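Local coordinates for protein 401aa long hypothetical glucose-1-phosphate thymidylyltransferase (Sulfolobus tokodaii, PDB 2GGQ) that contributes, as a bifunctional enzyme, to the synthesis of UDP-N-acetylglucosamine and UDP-N-acetylgalactosamine, and holds thymidine triphosphate in its nucleotidyltransferase region, at residues Ala3-Ala8 with Ile49-Ser54; Glu92-Tyr97 with Ala158-Leu163; Ile38-Lys43 with Leu100-Glu105. All blocks are in the same frame, centred on the assembly; numbering follows the deposited sequence.

All three contacts belong to the nucleotidyltransferase region, which has the GT-A type of nucleotide-binding fold. Interactions 1 and 2 lie in one mixed sheet, their centres about 11 Å apart; strand 2-7 and strand 93-97 are neighbours there, and backbone bonds such as Phe4 N to Leu94 O join the two contacts. Interaction 3, its centre about 15 Å from that of the first and about 12 Å from that of the second, packs helix 33-43 against the chain that follows strand 93-97. Along the chain interaction 1 closes before interaction 2 opens, while interaction 3 alternates with both. One compact core thus carries the thymine-binding end of strand 2-7 and the probable sugar-phosphate site at Tyr97.

Interaction 1 (Ala3-Ala8 with Ile49-Ser54); sequences AFILAA and ITVIVS. With TTP (thymidine-5'-triphosphate), chain E.
The carbonyl oxygen of Ala3 accepts two hydrogen bonds: Thr50 N reaches it at 2.9 Å, tilted 23° from the carbonyl plane, and a water probably donates the other. The same water is hydrogen-bonded to Thr50 OG1, 2.7 Å away. With chi1 at -65°, OG1 stands beside its own backbone N, close enough for one water to span hydroxyl and carbonyl. Thr50 and Phe4 run side by side, Thr50 CB lying 3.5 Å from Phe4 CD1, and beyond them Ile52 CD1 reaches Leu6 CD2 at 3.6 Å. Branched and aromatic chains suit this buried face.

Further backbone bonds follow in parallel register: Ile5 N to Thr50 O, Ile52 N to Ile5 O at 2.8 Å, and a more bent one from Ala7 N to Ile52 O. The two strands, with helix 33-43 between them in sequence, make a beta-alpha-beta crossover, the building unit of the Rossmann-like GT-A nucleotide-binding domain. That helix packs on the face bearing Ala3, Ile5, Ile49 and Val51. Here Ile5 CD1 meets Ile49 CG2, and Val51 CG1 presses to 3.5 Å from Ala7 CB, a tight fit that probably leaves room for little more than alanine's methyl group.

Past Ala7 the regular backbone bonding ends, though Ala8 CB still packs against the backbone of Val53, and a second water bridges Ala7 O and Ser54 N. Ala8 N, badly angled for Ile52 O, instead donates to thymine O4 of the bound nucleotide at 3.2 Å, while Leu6 CB lies 3.5 Å from that O4. Ser10, Gly11 and Arg13, further along, also bond to the nucleotide.

Interaction 2 (Glu92-Tyr97 with Ala158-Leu163); sequences EALIIY and AGIYKL
Glu92 OE1 meets Lys162 NZ in a salt bridge of 2.7 Å, using the lone pair turned away from its other oxygen. Lys162 folds back, bent at chi2 (-75°) and again at chi3. Leu114 O, Glu116 O and Asn164 OD1 also lie within hydrogen-bonding reach of the ammonium, with Glu92 more acceptors than its three N-H can serve at once, so some are probably shared, as suits a charge on a buried residue. Ala93 exchanges two backbone bonds with Leu163, and its small side chain shares a face with Phe4. Leu94, in a non-hydrogen-bonded pair with Lys162, brings CD1 to 3.3 Å from Tyr161 O. Ile95 and Tyr161 form the next hydrogen-bonded pair, Ile95 N to Tyr161 O and Tyr161 N to Ile95 O both 2.8 Å. Ile95 CG2 touches the edge of the Tyr161 ring.

Ile96 lies alongside Ile160, Ile96 CD1 3.9 Å from Ile160 CG1; Ile96 also touches Ile108 of helix 106-111, and Ile160 touches Ile120 of strand 117-123. Tyr97 N bonds to Gly159 O, and Gly159 CA sits over a face of the Tyr97 ring, 3.9 Å from its centroid. Any CB at Gly159 would collide with Tyr97 CD2, and its positive phi also favours glycine. The edge of the Tyr161 ring points toward the face of Tyr97 in an offset edge-to-face pair, planes 78° apart. Their hydroxyls approach so closely that the exact length is doubtful; Tyr161 OH also bonds to Asn157 ND2. These antiparallel strands form the middle of the mixed sheet of a GT-A fold, and Tyr97 with Asn157 probably binds N-acetylglucosamine 1-phosphate at their end.

Interaction 3 (Ile38-Lys43 with Leu100-Glu105); sequences IEYLRK and LFFSNE
The Tyr40 ring carries backbone of the 100-105 segment on one face, with Asn104 C 4.2 Å above its centre and Glu105 N nearer the rim, while Phe102 O lies at its edge. The Phe102 ring leans obliquely on it, planes 37° apart, the two side chains running antiparallel past one another with Tyr40 CD2 3.2 Å from Phe102 CE1. Asn104 O lies at the Phe102 ring's edge, in its plane.

Tyrosine suits the place because its hydroxyl crosses to the strand: Tyr40 OH donates to Phe102 O at 2.7 Å, in the carbonyl plane. A phenylalanine here would probably keep the ring packing but leave Phe102 O without this donor and the turn at Ser103 less firmly held to the helix.

At the more open end, Lys43 NZ forms a salt bridge with Glu105 OE1, 3.0 Å away, approaching from above the carboxylate plane. A bend at chi3 (73°) curls the lysine toward it, and Glu105 CB rests against Tyr40 CB.

Helix 33-43 lies on the sheet, Ile38 and Leu41 packing on Ile49 of strand 48-53, with the 100-105 segment along its flank; Phe102 continues the packing to Ile96 of strand 93-97 and Ile108 of helix 106-111.

Interaction 1 (Ala3-Ala8 with Ile49-Ser54)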
loop_
_atom_site.group_PDB
_atom_site.type_symbol
_atom_site.label_atom_id
_atom_site.label_comp_id
_atom_site.label_asym_id
_atom_site.label_seq_id
_atom_site.Cartn_x
_atom_site.Cartn_y
_atom_site.Cartn_z
ATOM N N ALA A 3 13.463 12.216 11.554
ATOM C CA ALA A 3 13.113 11.230 10.523
ATOM C C ALA A 3 12.491 11.941 9.341
ATOM O O ALA A 3 11.790 12.953 9.524
ATOM C CB ALA A 3 12.132 10.202 11.086
ATOM N N PHE A 4 12.748 11.421 8.142
ATOM C CA PHE A 4 12.097 11.889 6.927
ATOM C C PHE A 4 11.428 10.722 6.181
ATOM O O PHE A 4 12.079 9.730 5.909
ATOM C CB PHE A 4 13.111 12.562 6.032
ATOM C CG PHE A 4 13.759 13.769 6.677
ATOM C CD1 PHE A 4 13.232 15.038 6.462
ATOM C CD2 PHE A 4 14.846 13.626 7.553
ATOM C CE1 PHE A 4 13.800 16.166 7.058
ATOM C CE2 PHE A 4 15.418 14.768 8.180
ATOM C CZ PHE A 4 14.898 16.039 7.910
ATOM N N ILE A 5 10.138 10.867 5.883
ATOM C CA ILE A 5 9.411 9.901 5.043
ATOM C C ILE A 5 9.369 10.461 3.638
ATOM O O ILE A 5 8.891 11.593 3.433
ATOM C CB ILE A 5 7.986 9.607 5.592
ATOM C CG1 ILE A 5 8.083 9.196 7.077
ATOM C CG2 ILE A 5 7.277 8.502 4.720
ATOM C CD1 ILE A 5 6.735 9.024 7.836
ATOM N N LEU A 6 9.948 9.723 2.690
ATOM C CA LEU A 6 9.979 10.154 1.301
ATOM C C LEU A 6 8.688 9.644 0.672
ATOM O O LEU A 6 8.543 8.446 0.378
ATOM C CB LEU A 6 11.206 9.634 0.565
ATOM C CG LEU A 6 12.538 9.848 1.304
ATOM C CD1 LEU A 6 13.682 9.303 0.488
ATOM C CD2 LEU A 6 12.738 11.309 1.636
ATOM N N ALA A 7 7.732 10.567 0.553
ATOM C CA ALA A 7 6.369 10.238 0.138
ATOM C C ALA A 7 5.940 11.047 -1.089
ATOM O O ALA A 7 4.747 11.395 -1.233
ATOM C CB ALA A 7 5.409 10.473 1.274
ATOM N N ALA A 8 6.906 11.368 -1.939
ATOM C CA ALA A 8 6.645 12.191 -3.113
ATOM C C ALA A 8 6.738 11.406 -4.441
ATOM O O ALA A 8 6.971 11.990 -5.511
ATOM C CB ALA A 8 7.584 13.401 -3.122
ATOM N N ILE A 49 9.304 14.307 12.903
ATOM C CA ILE A 49 9.090 13.552 11.671
ATOM C C ILE A 49 8.667 14.564 10.615
ATOM O O ILE A 49 7.803 15.421 10.879
ATOM C CB ILE A 49 7.977 12.485 11.856
ATOM C CG1 ILE A 49 8.336 11.519 12.990
ATOM C CG2 ILE A 49 7.717 11.734 10.509
ATOM C CD1 ILE A 49 7.180 10.717 13.599
ATOM N N THR A 50 9.279 14.459 9.450
ATOM C CA THR A 50 8.949 15.270 8.309
ATOM C C THR A 50 8.559 14.334 7.150
ATOM O O THR A 50 9.269 13.363 6.846
ATOM C CB THR A 50 10.181 16.120 7.893
ATOM O OG1 THR A 50 10.474 17.046 8.943
ATOM C CG2 THR A 50 9.931 16.938 6.569
ATOM N N VAL A 51 7.445 14.625 6.505
ATOM C CA VAL A 51 7.109 13.915 5.283
ATOM C C VAL A 51 7.393 14.819 4.130
ATOM O O VAL A 51 6.940 15.958 4.115
ATOM C CB VAL A 51 5.620 13.511 5.224
ATOM C CG1 VAL A 51 5.388 12.468 4.106
ATOM C CG2 VAL A 51 5.191 12.952 6.548
ATOM N N ILE A 52 8.114 14.306 3.143
ATOM C CA ILE A 52 8.354 15.040 1.910
ATOM C C ILE A 52 7.316 14.584 0.845
ATOM O O ILE A 52 7.198 13.391 0.573
ATOM C CB ILE A 52 9.762 14.785 1.442
ATOM C CG1 ILE A 52 10.747 15.350 2.515
ATOM C CG2 ILE A 52 9.982 15.422 0.085
ATOM C CD1 ILE A 52 12.131 14.781 2.430
ATOM N N VAL A 53 6.572 15.531 0.286
ATOM C CA VAL A 53 5.399 15.222 -0.564
ATOM C C VAL A 53 5.493 15.975 -1.905
ATOM O O VAL A 53 6.245 16.946 -2.028
ATOM C CB VAL A 53 4.057 15.602 0.139
ATOM C CG1 VAL A 53 3.911 14.911 1.512
ATOM C CG2 VAL A 53 3.887 17.133 0.324
ATOM N N SER A 54 4.703 15.565 -2.902
ATOM C CA SER A 54 4.585 16.367 -4.112
ATOM C C SER A 54 3.743 17.572 -3.757
ATOM O O SER A 54 2.932 17.500 -2.828
ATOM C CB SER A 54 3.897 15.573 -5.215
ATOM O OG SER A 54 2.590 15.223 -4.790
HETATM P PA TTP E . 8.852 4.049 -6.584
HETATM O O1A TTP E . 9.548 3.033 -7.488
HETATM O O2A TTP E . 9.148 3.746 -5.113
HETATM O O3A TTP E . 7.218 3.990 -6.806
HETATM P PB TTP E . 6.400 5.341 -7.132
HETATM O O1B TTP E . 5.099 5.572 -6.433
HETATM O O2B TTP E . 7.220 6.543 -6.735
HETATM O O3B TTP E . 6.373 5.395 -8.728
HETATM P PG TTP E . 5.296 4.807 -9.734
HETATM O O1G TTP E . 4.250 4.006 -8.970
HETATM O O2G TTP E . 4.649 5.924 -10.520
HETATM O O3G TTP E . 6.131 3.983 -10.688
HETATM O "O5'" TTP E . 9.300 5.543 -7.068
HETATM C "C5'" TTP E . 9.396 5.844 -8.481
HETATM C "C4'" TTP E . 9.134 7.288 -8.965
HETATM O "O4'" TTP E . 8.806 8.298 -7.986
HETATM C "C3'" TTP E . 10.424 7.804 -9.546
HETATM O "O3'" TTP E . 10.074 8.719 -10.601
HETATM C "C2'" TTP E . 11.110 8.544 -8.388
HETATM C "C1'" TTP E . 9.913 9.221 -7.737
HETATM N N1 TTP E . 9.989 9.607 -6.294
HETATM C C2 TTP E . 10.086 10.999 -5.925
HETATM O O2 TTP E . 10.170 11.921 -6.777
HETATM N N3 TTP E . 10.091 11.381 -4.643
HETATM C C4 TTP E . 9.999 10.477 -3.669
HETATM O O4 TTP E . 9.995 10.880 -2.493
HETATM C C5 TTP E . 9.900 9.039 -3.992
HETATM C C5M TTP E . 9.798 8.003 -2.896
HETATM C C6 TTP E . 9.898 8.665 -5.337
HETATM O O HOH W 1 12.195 15.704 10.543
HETATM O O HOH W 2 2.945 12.859 -2.393
#

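Interaction 2 (Glu92-Tyr97 with Ala158-Leu163)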
loop_
_atom_site.group_PDB
_atom_site.type_symbol
_atom_site.label_atom_id
_atom_site.label_comp_id
_atom_site.label_asym_id
_atom_site.label_seq_id
_atom_site.Cartn_x
_atom_site.Cartn_y
_atom_site.Cartn_z
ATOM N N GLU A 92 22.693 13.756 11.101
ATOM C CA GLU A 92 22.114 12.411 10.842
ATOM C C GLU A 92 20.568 12.403 10.871
ATOM O O GLU A 92 19.929 13.260 11.497
ATOM C CB GLU A 92 22.709 11.277 11.735
ATOM C CG GLU A 92 22.253 11.308 13.164
ATOM C CD GLU A 92 23.157 10.572 14.160
ATOM O OE1 GLU A 92 23.541 9.412 13.921
ATOM O OE2 GLU A 92 23.405 11.134 15.253
ATOM N N ALA A 93 19.977 11.430 10.169
ATOM C CA ALA A 93 18.518 11.283 10.126
ATOM C C ALA A 93 18.149 9.887 9.689
ATOM O O ALA A 93 18.912 9.224 8.962
ATOM C CB ALA A 93 17.891 12.306 9.199
ATOM N N LEU A 94 17.011 9.432 10.188
ATOM C CA LEU A 94 16.372 8.209 9.700
ATOM C C LEU A 94 15.569 8.588 8.453
ATOM O O LEU A 94 14.785 9.532 8.485
ATOM C CB LEU A 94 15.414 7.672 10.759
ATOM C CG LEU A 94 14.847 6.250 10.648
ATOM C CD1 LEU A 94 15.939 5.175 10.600
ATOM C CD2 LEU A 94 14.130 6.103 11.922
ATOM N N ILE A 95 15.793 7.867 7.357
ATOM C CA ILE A 95 15.060 8.081 6.115
ATOM C C ILE A 95 14.344 6.787 5.775
ATOM O O ILE A 95 14.919 5.686 5.890
ATOM C CB ILE A 95 15.989 8.554 4.977
ATOM C CG1 ILE A 95 16.512 9.976 5.296
ATOM C CG2 ILE A 95 15.243 8.602 3.648
ATOM C CD1 ILE A 95 17.941 10.005 5.627
ATOM N N ILE A 96 13.071 6.917 5.450
ATOM C CA ILE A 96 12.206 5.765 5.141
ATOM C C ILE A 96 11.316 6.094 3.919
ATOM O O ILE A 96 10.808 7.218 3.782
ATOM C CB ILE A 96 11.379 5.362 6.368
ATOM C CG1 ILE A 96 10.570 4.090 6.145
ATOM C CG2 ILE A 96 10.387 6.457 6.732
ATOM C CD1 ILE A 96 10.276 3.352 7.465
ATOM N N TYR A 97 11.158 5.127 3.022
ATOM C CA TYR A 97 10.287 5.313 1.850
ATOM C C TYR A 97 8.834 5.223 2.264
ATOM O O TYR A 97 8.480 4.381 3.075
ATOM C CB TYR A 97 10.586 4.279 0.766
ATOM C CG TYR A 97 11.926 4.403 0.106
ATOM C CD1 TYR A 97 12.640 5.602 0.139
ATOM C CD2 TYR A 97 12.464 3.330 -0.606
ATOM C CE1 TYR A 97 13.885 5.715 -0.483
ATOM C CE2 TYR A 97 13.719 3.434 -1.237
ATOM C CZ TYR A 97 14.412 4.628 -1.167
ATOM O OH TYR A 97 15.621 4.752 -1.796
ATOM N N ALA A 158 15.916 -2.311 1.521
ATOM C CA ALA A 158 14.604 -2.168 2.146
ATOM C C ALA A 158 14.062 -0.740 2.262
ATOM O O ALA A 158 12.938 -0.573 2.714
ATOM C CB ALA A 158 14.566 -2.873 3.489
ATOM N N GLY A 159 14.833 0.271 1.855
ATOM C CA GLY A 159 14.374 1.663 1.838
ATOM C C GLY A 159 14.204 2.245 3.234
ATOM O O GLY A 159 13.337 3.088 3.447
ATOM N N ILE A 160 15.033 1.767 4.176
ATOM C CA ILE A 160 15.124 2.271 5.553
ATOM C C ILE A 160 16.611 2.538 5.840
ATOM O O ILE A 160 17.422 1.612 5.837
ATOM C CB ILE A 160 14.616 1.227 6.546
ATOM C CG1 ILE A 160 13.109 0.940 6.301
ATOM C CG2 ILE A 160 14.903 1.678 7.979
ATOM C CD1 ILE A 160 12.613 -0.400 6.868
ATOM N N TYR A 161 16.950 3.812 6.002
ATOM C CA TYR A 161 18.339 4.268 6.111
ATOM C C TYR A 161 18.508 5.097 7.367
ATOM O O TYR A 161 17.573 5.776 7.804
ATOM C CB TYR A 161 18.729 5.187 4.957
ATOM C CG TYR A 161 18.360 4.793 3.522
ATOM C CD1 TYR A 161 17.330 5.431 2.855
ATOM C CD2 TYR A 161 19.095 3.837 2.821
ATOM C CE1 TYR A 161 16.986 5.100 1.507
ATOM C CE2 TYR A 161 18.783 3.510 1.487
ATOM C CZ TYR A 161 17.739 4.150 0.835
ATOM O OH TYR A 161 17.462 3.835 -0.476
ATOM N N LYS A 162 19.720 5.082 7.902
ATOM C CA LYS A 162 20.144 6.088 8.853
ATOM C C LYS A 162 21.396 6.687 8.257
ATOM O O LYS A 162 22.444 6.032 8.201
ATOM C CB LYS A 162 20.430 5.440 10.197
ATOM C CG LYS A 162 20.364 6.365 11.366
ATOM C CD LYS A 162 21.577 7.258 11.431
ATOM C CE LYS A 162 22.812 6.495 11.913
ATOM N NZ LYS A 162 23.973 7.470 12.068
ATOM N N LEU A 163 21.271 7.890 7.730
ATOM C CA LEU A 163 22.377 8.527 7.041
ATOM C C LEU A 163 22.813 9.796 7.735
ATOM O O LEU A 163 22.015 10.516 8.308
ATOM C CB LEU A 163 22.002 8.874 5.599
ATOM C CG LEU A 163 21.423 7.746 4.727
ATOM C CD1 LEU A 163 21.212 8.268 3.316
ATOM C CD2 LEU A 163 22.258 6.439 4.712
#

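Interaction 3 (Ile38-Lys43 with Leu100-Glu105)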
loop_
_atom_site.group_PDB
_atom_site.type_symbol
_atom_site.label_atom_id
_atom_site.label_comp_id
_atom_site.label_asym_id
_atom_site.label_seq_id
_atom_site.Cartn_x
_atom_site.Cartn_y
_atom_site.Cartn_z
ATOM N N ILE A 38 4.605 6.273 11.342
ATOM C CA ILE A 38 4.765 7.316 12.368
ATOM C C ILE A 38 4.774 6.680 13.764
ATOM O O ILE A 38 5.584 7.044 14.640
ATOM C CB ILE A 38 3.651 8.402 12.235
ATOM C CG1 ILE A 38 3.930 9.263 10.979
ATOM C CG2 ILE A 38 3.552 9.246 13.527
ATOM C CD1 ILE A 38 2.710 10.054 10.433
ATOM N N GLU A 39 3.859 5.731 13.942
ATOM C CA GLU A 39 3.722 4.933 15.146
ATOM C C GLU A 39 5.051 4.212 15.486
ATOM O O GLU A 39 5.529 4.316 16.621
ATOM C CB GLU A 39 2.600 3.933 14.912
ATOM C CG GLU A 39 2.127 3.163 16.115
ATOM C CD GLU A 39 1.212 1.989 15.708
ATOM O OE1 GLU A 39 0.438 2.124 14.729
ATOM O OE2 GLU A 39 1.293 0.936 16.368
ATOM N N TYR A 40 5.630 3.503 14.506
ATOM C CA TYR A 40 6.937 2.850 14.676
ATOM C C TYR A 40 8.060 3.821 15.058
ATOM O O TYR A 40 8.842 3.563 15.991
ATOM C CB TYR A 40 7.362 2.146 13.383
ATOM C CG TYR A 40 6.542 0.940 13.008
ATOM C CD1 TYR A 40 5.799 0.248 13.952
ATOM C CD2 TYR A 40 6.551 0.474 11.701
ATOM C CE1 TYR A 40 5.068 -0.872 13.592
ATOM C CE2 TYR A 40 5.820 -0.634 11.333
ATOM C CZ TYR A 40 5.089 -1.304 12.278
ATOM O OH TYR A 40 4.366 -2.414 11.895
ATOM N N LEU A 41 8.166 4.905 14.293
ATOM C CA LEU A 41 9.122 5.968 14.555
ATOM C C LEU A 41 9.024 6.480 15.992
ATOM O O LEU A 41 10.038 6.503 16.707
ATOM C CB LEU A 41 8.882 7.109 13.582
ATOM C CG LEU A 41 9.312 6.820 12.142
ATOM C CD1 LEU A 41 9.018 8.036 11.241
ATOM C CD2 LEU A 41 10.799 6.466 12.127
ATOM N N ARG A 42 7.807 6.869 16.391
ATOM C CA ARG A 42 7.529 7.347 17.760
ATOM C C ARG A 42 7.862 6.325 18.832
ATOM O O ARG A 42 8.411 6.686 19.886
ATOM C CB ARG A 42 6.073 7.810 17.901
ATOM C CG ARG A 42 5.805 9.117 17.219
ATOM C CD ARG A 42 4.324 9.446 17.182
ATOM N NE ARG A 42 4.116 10.761 16.569
ATOM C CZ ARG A 42 2.923 11.244 16.204
ATOM N NH1 ARG A 42 1.828 10.507 16.373
ATOM N NH2 ARG A 42 2.833 12.459 15.661
ATOM N N LYS A 43 7.514 5.061 18.557
ATOM C CA LYS A 43 7.890 3.955 19.407
ATOM C C LYS A 43 9.410 3.850 19.614
ATOM O O LYS A 43 9.851 3.405 20.665
ATOM C CB LYS A 43 7.294 2.631 18.889
ATOM C CG LYS A 43 5.801 2.440 19.256
ATOM C CD LYS A 43 5.079 1.406 18.376
ATOM C CE LYS A 43 5.493 -0.032 18.694
ATOM N NZ LYS A 43 4.877 -1.152 17.837
ATOM N N LEU A 100 6.305 1.746 2.313
ATOM C CA LEU A 100 6.786 0.533 2.943
ATOM C C LEU A 100 5.924 0.167 4.110
ATOM O O LEU A 100 5.660 0.993 4.976
ATOM C CB LEU A 100 8.238 0.710 3.461
ATOM C CG LEU A 100 9.292 1.353 2.566
ATOM C CD1 LEU A 100 10.632 1.468 3.336
ATOM C CD2 LEU A 100 9.469 0.528 1.346
ATOM N N PHE A 101 5.510 -1.087 4.147
ATOM C CA PHE A 101 4.962 -1.663 5.326
ATOM C C PHE A 101 5.948 -2.703 5.801
ATOM O O PHE A 101 6.445 -3.495 5.015
ATOM C CB PHE A 101 3.626 -2.356 5.020
ATOM C CG PHE A 101 2.983 -2.939 6.228
ATOM C CD1 PHE A 101 2.275 -2.133 7.103
ATOM C CD2 PHE A 101 3.133 -4.292 6.522
ATOM C CE1 PHE A 101 1.706 -2.662 8.246
ATOM C CE2 PHE A 101 2.569 -4.834 7.673
ATOM C CZ PHE A 101 1.868 -4.019 8.535
ATOM N N PHE A 102 6.176 -2.725 7.105
ATOM C CA PHE A 102 6.989 -3.754 7.749
ATOM C C PHE A 102 6.420 -4.041 9.137
ATOM O O PHE A 102 5.628 -3.275 9.669
ATOM C CB PHE A 102 8.462 -3.342 7.767
ATOM C CG PHE A 102 8.681 -1.940 8.194
ATOM C CD1 PHE A 102 8.913 -1.646 9.520
ATOM C CD2 PHE A 102 8.640 -0.902 7.272
ATOM C CE1 PHE A 102 9.114 -0.346 9.918
ATOM C CE2 PHE A 102 8.825 0.391 7.678
ATOM C CZ PHE A 102 9.062 0.665 8.997
ATOM N N SER A 103 6.780 -5.180 9.696
ATOM C CA SER A 103 5.997 -5.760 10.787
ATOM C C SER A 103 6.241 -5.164 12.168
ATOM O O SER A 103 5.417 -5.348 13.082
ATOM C CB SER A 103 6.257 -7.257 10.847
ATOM O OG SER A 103 7.602 -7.487 11.180
ATOM N N ASN A 104 7.382 -4.491 12.325
ATOM C CA ASN A 104 7.805 -3.973 13.629
ATOM C C ASN A 104 8.893 -2.899 13.503
ATOM O O ASN A 104 9.512 -2.748 12.451
ATOM C CB ASN A 104 8.278 -5.111 14.562
ATOM C CG ASN A 104 9.379 -5.953 13.945
ATOM O OD1 ASN A 104 10.398 -5.428 13.470
ATOM N ND2 ASN A 104 9.188 -7.283 13.954
ATOM N N GLU A 105 9.133 -2.189 14.600
ATOM C CA GLU A 105 10.062 -1.060 14.645
ATOM C C GLU A 105 11.467 -1.455 15.128
ATOM O O GLU A 105 12.414 -0.674 14.991
ATOM C CB GLU A 105 9.481 0.021 15.567
ATOM C CG GLU A 105 9.502 -0.350 17.056
ATOM C CD GLU A 105 8.379 -1.282 17.527
ATOM O OE1 GLU A 105 7.584 -1.826 16.716
ATOM O OE2 GLU A 105 8.277 -1.456 18.759
#